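Local coordinates for protein pseudoperoxidase (Leishmania major, PDB 5VIA) that binds heme b within a peroxidase-family fold and is probably not a conventional peroxidase, at residues A[21-26]-A[74-79]; A[35-40]-A[67-72]; A[113-118]-A[276-281]. All blocks are in the same frame, centred on the assembly; numbering follows the deposited sequence.

Interaction 1: A[21-26]-A[74-79]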
loop_
_atom_site.group_PDB
_atom_site.type_symbol
_atom_site.label_atom_id
_atom_site.label_comp_id
_atom_site.label_asym_id
_atom_site.label_seq_id
_atom_site.Cartn_x
_atom_site.Cartn_y
_atom_site.Cartn_z
ATOM N N ALA A 21 -13.074 12.136 7.506
ATOM C CA ALA A 21 -13.971 11.693 8.566
ATOM C C ALA A 21 -15.063 10.774 8.018
ATOM O O ALA A 21 -15.440 9.797 8.666
ATOM C CB ALA A 21 -14.577 12.876 9.271
ATOM N N SER A 22 -15.565 11.095 6.825
ATOM C CA SER A 22 -16.595 10.288 6.174
ATOM C C SER A 22 -16.059 8.900 5.817
ATOM O O SER A 22 -16.756 7.905 5.970
ATOM C CB SER A 22 -17.122 10.990 4.920
ATOM O OG SER A 22 -17.596 12.297 5.205
ATOM N N ALA A 23 -14.821 8.829 5.348
ATOM C CA ALA A 23 -14.218 7.531 5.068
ATOM C C ALA A 23 -14.013 6.720 6.354
ATOM O O ALA A 23 -14.271 5.513 6.385
ATOM C CB ALA A 23 -12.907 7.701 4.316
ATOM N N CYS A 24 -13.553 7.383 7.414
ATOM C CA CYS A 24 -13.345 6.723 8.703
ATOM C C CYS A 24 -14.606 6.058 9.249
ATOM O O CYS A 24 -14.533 4.970 9.827
ATOM C CB CYS A 24 -12.825 7.722 9.730
ATOM S SG CYS A 24 -11.070 8.065 9.571
ATOM N N LYS A 25 -15.751 6.713 9.078
ATOM C CA LYS A 25 -17.017 6.158 9.552
ATOM C C LYS A 25 -17.358 4.868 8.806
ATOM O O LYS A 25 -17.871 3.917 9.403
ATOM C CB LYS A 25 -18.143 7.190 9.421
ATOM C CG LYS A 25 -17.858 8.503 10.161
ATOM C CD LYS A 25 -19.126 9.315 10.404
ATOM C CE LYS A 25 -18.867 10.541 11.300
ATOM N NZ LYS A 25 -18.347 11.735 10.548
ATOM N N GLN A 26 -17.057 4.835 7.510
ATOM C CA GLN A 26 -17.240 3.626 6.710
ATOM C C GLN A 26 -16.357 2.498 7.249
ATOM O O GLN A 26 -16.802 1.352 7.392
ATOM C CB GLN A 26 -16.933 3.904 5.233
ATOM C CG GLN A 26 -17.994 4.755 4.525
ATOM C CD GLN A 26 -19.383 4.141 4.606
ATOM O OE1 GLN A 26 -19.546 2.923 4.490
ATOM N NE2 GLN A 26 -20.390 4.980 4.826
ATOM N N ASN A 74 -17.169 5.230 -4.245
ATOM C CA ASN A 74 -18.408 5.688 -4.857
ATOM C C ASN A 74 -19.267 6.450 -3.855
ATOM O O ASN A 74 -19.927 7.428 -4.213
ATOM C CB ASN A 74 -19.205 4.515 -5.455
ATOM C CG ASN A 74 -18.490 3.848 -6.630
ATOM O OD1 ASN A 74 -17.646 4.461 -7.293
ATOM N ND2 ASN A 74 -18.829 2.582 -6.888
ATOM N N TYR A 75 -19.266 5.998 -2.601
ATOM C CA TYR A 75 -20.006 6.697 -1.555
ATOM C C TYR A 75 -19.410 8.076 -1.314
ATOM O O TYR A 75 -20.134 9.066 -1.249
ATOM C CB TYR A 75 -20.025 5.917 -0.239
ATOM C CG TYR A 75 -20.700 6.690 0.873
ATOM C CD1 TYR A 75 -22.081 6.712 0.980
ATOM C CD2 TYR A 75 -19.956 7.408 1.804
ATOM C CE1 TYR A 75 -22.703 7.422 1.980
ATOM C CE2 TYR A 75 -20.577 8.125 2.811
ATOM C CZ TYR A 75 -21.947 8.124 2.891
ATOM O OH TYR A 75 -22.578 8.834 3.889
ATOM N N LEU A 76 -18.089 8.132 -1.168
ATOM C CA LEU A 76 -17.405 9.400 -0.933
ATOM C C LEU A 76 -17.614 10.388 -2.087
ATOM O O LEU A 76 -17.899 11.566 -1.856
ATOM C CB LEU A 76 -15.922 9.171 -0.660
ATOM C CG LEU A 76 -15.554 8.506 0.671
ATOM C CD1 LEU A 76 -14.062 8.260 0.761
ATOM C CD2 LEU A 76 -16.014 9.353 1.846
ATOM N N SER A 77 -17.504 9.901 -3.322
ATOM C CA SER A 77 -17.746 10.736 -4.499
ATOM C C SER A 77 -19.179 11.272 -4.606
ATOM O O SER A 77 -19.382 12.421 -5.006
ATOM C CB SER A 77 -17.368 9.981 -5.774
ATOM O OG SER A 77 -15.965 9.802 -5.845
ATOM N N SER A 78 -20.169 10.448 -4.270
ATOM C CA SER A 78 -21.556 10.914 -4.237
ATOM C C SER A 78 -21.745 11.951 -3.137
ATOM O O SER A 78 -22.415 12.966 -3.331
ATOM C CB SER A 78 -22.522 9.749 -4.015
ATOM O OG SER A 78 -22.644 8.948 -5.177
ATOM N N THR A 79 -21.144 11.677 -1.985
ATOM C CA THR A 79 -21.174 12.571 -0.834
ATOM C C THR A 79 -20.447 13.876 -1.148
ATOM O O THR A 79 -20.914 14.964 -0.794
ATOM C CB THR A 79 -20.510 11.904 0.389
ATOM O OG1 THR A 79 -21.183 10.673 0.690
ATOM C CG2 THR A 79 -20.563 12.817 1.599
#
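Leu76 reaches across to Ser22 and Ala23 with both of its methyl groups, and this apolar packing forms the buried part of the contact. Its CD1 meets the methyl of Ala23 with 3.8 Å between CD1 and CB. The sister branch, CD2, rests 3.7 Å from Ser22 CB and also touches Ala23 N, so it lies against the helix backbone itself. The CA–CB bond of Leu76 runs along the interface rather than into it; with CG beside the backbone N (chi1 -70°), the fork swings over to helix 16-29. The two helices run roughly antiparallel, with 143° between their directions and 10.4 Å between the axes of the short segments. They belong to the mainly helical peroxidase domain, and helix 85-99 covers the same apolar patch, touching Ala23 through Ala95 and Leu76 through Val88 and Ala92.

Nearer solvent, the contact becomes polar on aromatic. Gln26, bent at chi2, brings its amide nitrogen over one face of the Tyr75 ring, toward the rim, with NE2 3.7 Å from CE2. Amide and ring are inclined by 47°, neither stacked flat nor perpendicular. Over the opposite face lies Thr79 OG1, itself anchored by a 2.7 Å hydrogen bond to Tyr75 O, which also accepts from Thr79 N.

Further hydrogen bonds join Ser22 OG to Asp18 O, one turn back in its own helix, and to Tyr80 OH, of the residue after the second segment.

Interaction 2: A[35-40]-A[67-72]; sequences ATSIRT and DDVAGI. With HEM (protoporphyrin IX containing Fe), chain B.
Thr36 divides its branches between Val69 and the heme. Its methyl, anti to the backbone N, leans obliquely on the valine, with CG2 of Thr36 3.5 Å from CG2 of Val69. OG1 is hydrogen-bonded to O1D of a heme propionate at 2.7 Å and also to Asp32 O; His165, another heme-binding residue, lies nearby. At Ser37 the contact is looser, its OG standing 3.9 Å from Val69 CG2 while bonded to Leu33 O.

The following two residues lie on the heme side. Ile38 CG2 packs on the heme methyl CMD at 3.8 Å, and Arg39 CB lies 3.7 Å from heme C2D. The position of Arg39 is consistent with the distal arginine of heme peroxidases, whose distal helix would be helix 33-49; segment 67-72 crosses segment 35-40 at 90°, on the side away from the heme. Here the guanidinium is held by carbonyls of the loop that carries the iron ligand Cys60: NH1 bonds to Cys60 O and Val62 O, NH2 to Arg64 O.

Thr40 meets Val69 tip to tip, OG1 to CG1 at 3.6 Å. That hydroxyl donates to Thr36 O at 2.8 Å, and Thr40 N reaches the same oxygen from the opposite face.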
loop_
_atom_site.group_PDB
_atom_site.type_symbol
_atom_site.label_atom_id
_atom_site.label_comp_id
_atom_site.label_asym_id
_atom_site.label_seq_id
_atom_site.Cartn_x
_atom_site.Cartn_y
_atom_site.Cartn_z
ATOM N N ALA A 35 -7.209 -1.001 5.487
ATOM C CA ALA A 35 -5.945 -1.404 4.879
ATOM C C ALA A 35 -6.062 -1.571 3.356
ATOM O O ALA A 35 -5.129 -1.242 2.610
ATOM C CB ALA A 35 -5.400 -2.656 5.538
ATOM N N THR A 36 -7.194 -2.078 2.879
ATOM C CA THR A 36 -7.366 -2.210 1.434
ATOM C C THR A 36 -7.355 -0.824 0.750
ATOM O O THR A 36 -6.831 -0.672 -0.367
ATOM C CB THR A 36 -8.639 -2.978 1.067
ATOM O OG1 THR A 36 -8.801 -4.102 1.951
ATOM C CG2 THR A 36 -8.536 -3.474 -0.378
ATOM N N SER A 37 -7.907 0.187 1.422
ATOM C CA SER A 37 -7.889 1.537 0.873
ATOM C C SER A 37 -6.460 2.072 0.814
ATOM O O SER A 37 -6.116 2.832 -0.090
ATOM C CB SER A 37 -8.779 2.473 1.689
ATOM O OG SER A 37 -10.109 1.966 1.770
ATOM N N ILE A 38 -5.626 1.668 1.768
ATOM C CA ILE A 38 -4.223 2.064 1.763
ATOM C C ILE A 38 -3.526 1.382 0.597
ATOM O O ILE A 38 -2.792 2.030 -0.152
ATOM C CB ILE A 38 -3.506 1.689 3.073
ATOM C CG1 ILE A 38 -4.076 2.498 4.235
ATOM C CG2 ILE A 38 -1.980 1.902 2.943
ATOM C CD1 ILE A 38 -3.553 2.050 5.584
ATOM N N ARG A 39 -3.772 0.080 0.428
ATOM C CA ARG A 39 -3.196 -0.637 -0.699
ATOM C C ARG A 39 -3.576 0.040 -2.021
ATOM O O ARG A 39 -2.755 0.153 -2.922
ATOM C CB ARG A 39 -3.640 -2.102 -0.736
ATOM C CG ARG A 39 -3.188 -2.763 -2.040
ATOM C CD ARG A 39 -3.217 -4.283 -2.010
ATOM N NE ARG A 39 -4.539 -4.808 -2.214
ATOM C CZ ARG A 39 -5.057 -5.121 -3.395
ATOM N NH1 ARG A 39 -4.361 -4.944 -4.507
ATOM N NH2 ARG A 39 -6.281 -5.603 -3.451
ATOM N N THR A 40 -4.823 0.493 -2.104
ATOM C CA THR A 40 -5.324 1.175 -3.290
ATOM C C THR A 40 -4.495 2.407 -3.684
ATOM O O THR A 40 -4.375 2.715 -4.865
ATOM C CB THR A 40 -6.786 1.555 -3.091
ATOM O OG1 THR A 40 -7.536 0.362 -2.822
ATOM C CG2 THR A 40 -7.343 2.186 -4.333
ATOM N N ASP A 67 -13.266 -4.325 -5.060
ATOM C CA ASP A 67 -14.693 -4.034 -5.248
ATOM C C ASP A 67 -15.304 -3.291 -4.062
ATOM O O ASP A 67 -16.072 -2.338 -4.241
ATOM C CB ASP A 67 -15.500 -5.319 -5.494
ATOM C CG ASP A 67 -15.436 -5.799 -6.940
ATOM O OD1 ASP A 67 -14.938 -5.050 -7.806
ATOM O OD2 ASP A 67 -15.912 -6.930 -7.215
ATOM N N ASP A 68 -14.982 -3.746 -2.852
ATOM C CA ASP A 68 -15.565 -3.162 -1.651
ATOM C C ASP A 68 -14.999 -1.751 -1.439
ATOM O O ASP A 68 -15.738 -0.828 -1.082
ATOM C CB ASP A 68 -15.337 -4.065 -0.430
ATOM C CG ASP A 68 -16.216 -5.313 -0.441
ATOM O OD1 ASP A 68 -17.271 -5.309 -1.107
ATOM O OD2 ASP A 68 -15.862 -6.307 0.230
ATOM N N VAL A 69 -13.702 -1.579 -1.687
ATOM C CA VAL A 69 -13.095 -0.244 -1.663
ATOM C C VAL A 69 -13.744 0.682 -2.683
ATOM O O VAL A 69 -14.022 1.838 -2.378
ATOM C CB VAL A 69 -11.577 -0.293 -1.927
ATOM C CG1 VAL A 69 -11.018 1.108 -2.213
ATOM C CG2 VAL A 69 -10.888 -0.883 -0.734
ATOM N N ALA A 70 -13.999 0.169 -3.887
ATOM C CA ALA A 70 -14.655 0.963 -4.915
ATOM C C ALA A 70 -16.045 1.359 -4.443
ATOM O O ALA A 70 -16.539 2.431 -4.789
ATOM C CB ALA A 70 -14.729 0.203 -6.219
ATOM N N GLY A 71 -16.670 0.483 -3.659
ATOM C CA GLY A 71 -17.923 0.800 -2.992
ATOM C C GLY A 71 -17.816 2.054 -2.130
ATOM O O GLY A 71 -18.645 2.957 -2.244
ATOM N N ILE A 72 -16.802 2.117 -1.271
ATOM C CA ILE A 72 -16.599 3.291 -0.420
ATOM C C ILE A 72 -16.256 4.550 -1.238
ATOM O O ILE A 72 -16.757 5.642 -0.960
ATOM C CB ILE A 72 -15.516 3.018 0.660
ATOM C CG1 ILE A 72 -16.005 1.938 1.640
ATOM C CG2 ILE A 72 -15.148 4.301 1.421
ATOM C CD1 ILE A 72 -15.123 1.767 2.876
HETATM C CHA HEM B . -1.029 -6.481 0.812
HETATM C CHB HEM B . 3.042 -7.768 -1.537
HETATM C CHC HEM B . 4.081 -3.047 -1.990
HETATM C CHD HEM B . 0.415 -1.835 0.987
HETATM C C1A HEM B . -0.062 -7.200 0.153
HETATM C C2A HEM B . -0.152 -8.614 -0.136
HETATM C C3A HEM B . 0.951 -8.977 -0.784
HETATM C C4A HEM B . 1.803 -7.799 -0.928
HETATM C CMA HEM B . 1.284 -10.393 -1.289
HETATM C CAA HEM B . -1.357 -9.518 0.205
HETATM C CBA HEM B . -2.410 -9.142 -0.855
HETATM C CGA HEM B . -3.703 -9.912 -0.706
HETATM O O1A HEM B . -3.673 -11.161 -0.827
HETATM O O2A HEM B . -4.771 -9.270 -0.503
HETATM C C1B HEM B . 3.692 -6.606 -1.902
HETATM C C2B HEM B . 4.935 -6.492 -2.628
HETATM C C3B HEM B . 5.229 -5.193 -2.784
HETATM C C4B HEM B . 4.186 -4.422 -2.109
HETATM C CMB HEM B . 5.747 -7.682 -3.163
HETATM C CAB HEM B . 6.493 -4.683 -3.522
HETATM C CBB HEM B . 6.531 -3.493 -4.132
HETATM C C1C HEM B . 3.200 -2.303 -1.226
HETATM C C2C HEM B . 3.213 -0.845 -1.042
HETATM C C3C HEM B . 2.184 -0.521 -0.213
HETATM C C4C HEM B . 1.504 -1.758 0.146
HETATM C CMC HEM B . 4.242 0.103 -1.721
HETATM C CAC HEM B . 1.663 0.828 0.332
HETATM C CBC HEM B . 2.125 2.017 -0.082
HETATM C C1D HEM B . -0.314 -2.972 1.240
HETATM C C2D HEM B . -1.471 -3.045 2.109
HETATM C C3D HEM B . -1.922 -4.499 2.058
HETATM C C4D HEM B . -0.990 -5.154 1.162
HETATM C CMD HEM B . -2.115 -1.897 2.916
HETATM C CAD HEM B . -3.139 -5.124 2.790
HETATM C CBD HEM B . -4.322 -4.919 1.835
HETATM C CGD HEM B . -5.595 -5.515 2.386
HETATM O O1D HEM B . -6.603 -5.601 1.622
HETATM O O2D HEM B . -5.593 -5.904 3.581
HETATM N NA HEM B . 1.151 -6.730 -0.337
HETATM N NB HEM B . 3.268 -5.332 -1.592
HETATM N NC HEM B . 2.139 -2.824 -0.479
HETATM N ND HEM B . -0.051 -4.233 0.712
HETATM FE FE HEM B . 1.601 -4.807 -0.477
#

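Interaction 3: A[113-118]-A[276-281]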
loop_
_atom_site.group_PDB
_atom_site.type_symbol
_atom_site.label_atom_id
_atom_site.label_comp_id
_atom_site.label_asym_id
_atom_site.label_seq_id
_atom_site.Cartn_x
_atom_site.Cartn_y
_atom_site.Cartn_z
ATOM N N TRP A 113 -4.385 19.233 -3.699
ATOM C CA TRP A 113 -5.589 18.857 -4.421
ATOM C C TRP A 113 -5.473 19.164 -5.909
ATOM O O TRP A 113 -4.503 19.775 -6.356
ATOM C CB TRP A 113 -6.818 19.547 -3.804
ATOM C CG TRP A 113 -6.848 21.048 -3.930
ATOM C CD1 TRP A 113 -6.135 21.954 -3.193
ATOM C CD2 TRP A 113 -7.670 21.817 -4.820
ATOM N NE1 TRP A 113 -6.446 23.236 -3.588
ATOM C CE2 TRP A 113 -7.387 23.178 -4.582
ATOM C CE3 TRP A 113 -8.615 21.484 -5.796
ATOM C CZ2 TRP A 113 -8.014 24.208 -5.290
ATOM C CZ3 TRP A 113 -9.240 22.511 -6.500
ATOM C CH2 TRP A 113 -8.934 23.855 -6.244
ATOM N N GLY A 114 -6.465 18.732 -6.678
ATOM C CA GLY A 114 -6.483 19.008 -8.101
ATOM C C GLY A 114 -6.022 17.847 -8.961
ATOM O O GLY A 114 -5.714 18.044 -10.142
ATOM N N ARG A 115 -5.951 16.646 -8.382
ATOM C CA ARG A 115 -5.634 15.451 -9.165
ATOM C C ARG A 115 -6.669 15.304 -10.270
ATOM O O ARG A 115 -7.871 15.227 -9.991
ATOM C CB ARG A 115 -5.636 14.191 -8.291
ATOM C CG ARG A 115 -4.441 14.059 -7.359
ATOM C CD ARG A 115 -4.657 12.963 -6.298
ATOM N NE ARG A 115 -3.564 13.002 -5.326
ATOM C CZ ARG A 115 -3.483 13.896 -4.342
ATOM N NH1 ARG A 115 -4.442 14.803 -4.184
ATOM N NH2 ARG A 115 -2.447 13.890 -3.516
ATOM N N ASN A 116 -6.204 15.305 -11.519
ATOM C CA ASN A 116 -7.085 15.166 -12.673
ATOM C C ASN A 116 -7.587 13.743 -12.814
ATOM O O ASN A 116 -6.793 12.801 -12.846
ATOM C CB ASN A 116 -6.350 15.550 -13.966
ATOM C CG ASN A 116 -6.262 17.052 -14.174
ATOM O OD1 ASN A 116 -5.168 17.621 -14.222
ATOM N ND2 ASN A 116 -7.414 17.701 -14.320
ATOM N N ASP A 117 -8.900 13.583 -12.898
ATOM C CA ASP A 117 -9.456 12.313 -13.322
ATOM C C ASP A 117 -9.187 12.240 -14.814
ATOM O O ASP A 117 -10.057 12.555 -15.633
ATOM C CB ASP A 117 -10.961 12.240 -13.043
ATOM C CG ASP A 117 -11.271 12.105 -11.566
ATOM O OD1 ASP A 117 -10.383 11.650 -10.814
ATOM O OD2 ASP A 117 -12.407 12.449 -11.163
ATOM N N SER A 118 -7.966 11.871 -15.172
ATOM C CA SER A 118 -7.641 11.745 -16.579
ATOM C C SER A 118 -8.157 10.406 -17.096
ATOM O O SER A 118 -8.476 9.486 -16.331
ATOM C CB SER A 118 -6.137 11.909 -16.833
ATOM O OG SER A 118 -5.392 10.850 -16.255
ATOM N N LYS A 276 4.767 11.591 -1.525
ATOM C CA LYS A 276 5.324 11.509 -2.882
ATOM C C LYS A 276 4.550 10.496 -3.723
ATOM O O LYS A 276 4.252 10.734 -4.895
ATOM C CB LYS A 276 6.794 11.089 -2.854
ATOM C CG LYS A 276 7.814 12.161 -2.455
ATOM C CD LYS A 276 9.231 11.618 -2.737
ATOM C CE LYS A 276 10.366 12.619 -2.488
ATOM N NZ LYS A 276 11.724 11.961 -2.639
ATOM N N MET A 277 4.235 9.355 -3.125
ATOM C CA MET A 277 3.499 8.330 -3.854
ATOM C C MET A 277 2.148 8.828 -4.344
ATOM O O MET A 277 1.800 8.633 -5.502
ATOM C CB MET A 277 3.302 7.079 -2.988
ATOM C CG MET A 277 2.598 5.964 -3.744
ATOM S SD MET A 277 2.334 4.498 -2.734
ATOM C CE MET A 277 1.153 5.136 -1.543
ATOM N N ILE A 278 1.377 9.475 -3.470
ATOM C CA ILE A 278 0.027 9.871 -3.853
ATOM C C ILE A 278 0.012 11.127 -4.720
ATOM O O ILE A 278 -1.030 11.483 -5.260
ATOM C CB ILE A 278 -0.912 10.044 -2.642
ATOM C CG1 ILE A 278 -0.377 11.107 -1.676
ATOM C CG2 ILE A 278 -1.105 8.695 -1.931
ATOM C CD1 ILE A 278 -1.337 11.446 -0.550
ATOM N N GLU A 279 1.164 11.790 -4.849
ATOM C CA GLU A 279 1.281 12.942 -5.753
ATOM C C GLU A 279 1.994 12.568 -7.042
ATOM O O GLU A 279 1.972 13.335 -8.012
ATOM C CB GLU A 279 2.024 14.107 -5.076
ATOM C CG GLU A 279 1.312 14.675 -3.846
ATOM C CD GLU A 279 1.971 15.937 -3.298
ATOM O OE1 GLU A 279 3.093 16.293 -3.742
ATOM O OE2 GLU A 279 1.360 16.575 -2.418
ATOM N N SER A 280 2.619 11.393 -7.058
ATOM C CA SER A 280 3.416 10.959 -8.217
ATOM C C SER A 280 2.609 10.858 -9.505
ATOM O O SER A 280 1.471 10.357 -9.513
ATOM C CB SER A 280 4.112 9.626 -7.940
ATOM O OG SER A 280 3.178 8.585 -7.658
ATOM N N ASN A 281 3.206 11.342 -10.595
ATOM C CA ASN A 281 2.584 11.320 -11.915
ATOM C C ASN A 281 1.253 12.063 -11.974
ATOM O O ASN A 281 0.362 11.692 -12.738
ATOM C CB ASN A 281 2.451 9.888 -12.456
ATOM C CG ASN A 281 3.790 9.274 -12.804
ATOM O OD1 ASN A 281 4.251 8.328 -12.146
ATOM N ND2 ASN A 281 4.433 9.810 -13.835
HETATM O O HOH W 1 -0.791 15.520 -1.523
#
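Arg115 grips the carbonyl oxygen of Ile278 side-on with two nitrogens. The NE bond to Ile278 O is 3.0 Å long and fairly straight, with 160° at the hydrogen; the bond from NH2 to the same oxygen is longer, 3.3 Å, and more bent, at 139°. The oxygen lies close to the guanidinium plane, whereas both nitrogens approach from one face of the carbonyl plane, NE tilted from it and NH2 well above. Because this carbonyl belongs to the last turn of helix 263-279, the arginine's positive charge probably sits favourably at the negative end of the helix dipole.

Around this grip, Ile278 CG1 packs 3.9 Å from Arg115 NH2, and the aliphatic CG of Glu279 lies at the same distance from that nitrogen. The carboxylate itself is reached through a water, which accepts from Arg115 NH2 and donates to Glu279 OE2 at 2.6 Å; directly, NH2 and OE2 are 4.8 Å apart.

Further out, the extended chain carries the guanidinium across, and the bond of NH1 to Arg112 O and its salt bridge to Asp87, set against the bonds of NE and NH2 to Ile278 O, fix its rotation. At the helix end, Ser280 OG donates to Met277 O at 2.6 Å.

Helix 85-99 packs beside both partners, touching Arg115 through Glu86 and Ser90 and Ile278 through Ile94. Met277 faces helix 33-49 and the heme, while strand 112-113, leading into the arginine loop, pairs antiparallel with strand 286-287.

How the interactions relate
From the N terminus, helix 16-29 is followed by helix 33-49, and helix 67-79 then returns to both. Interaction 2 closes the inner loop, between 35-40 and the start of helix 67-79; interaction 1 closes the outer one, between 21-26 and that helix's far end, so interaction 2 is nested within it. The two touch where Gln26 CB meets Ile72 CD1 at 3.7 Å. Interaction 3 opens later and spans a much longer loop, joining the segment after strand 112-113 to the end of helix 263-279. It touches neither of the others, its centre lying about 17 Å from that of interaction 2, but helix 85-99 borders both it and interaction 1.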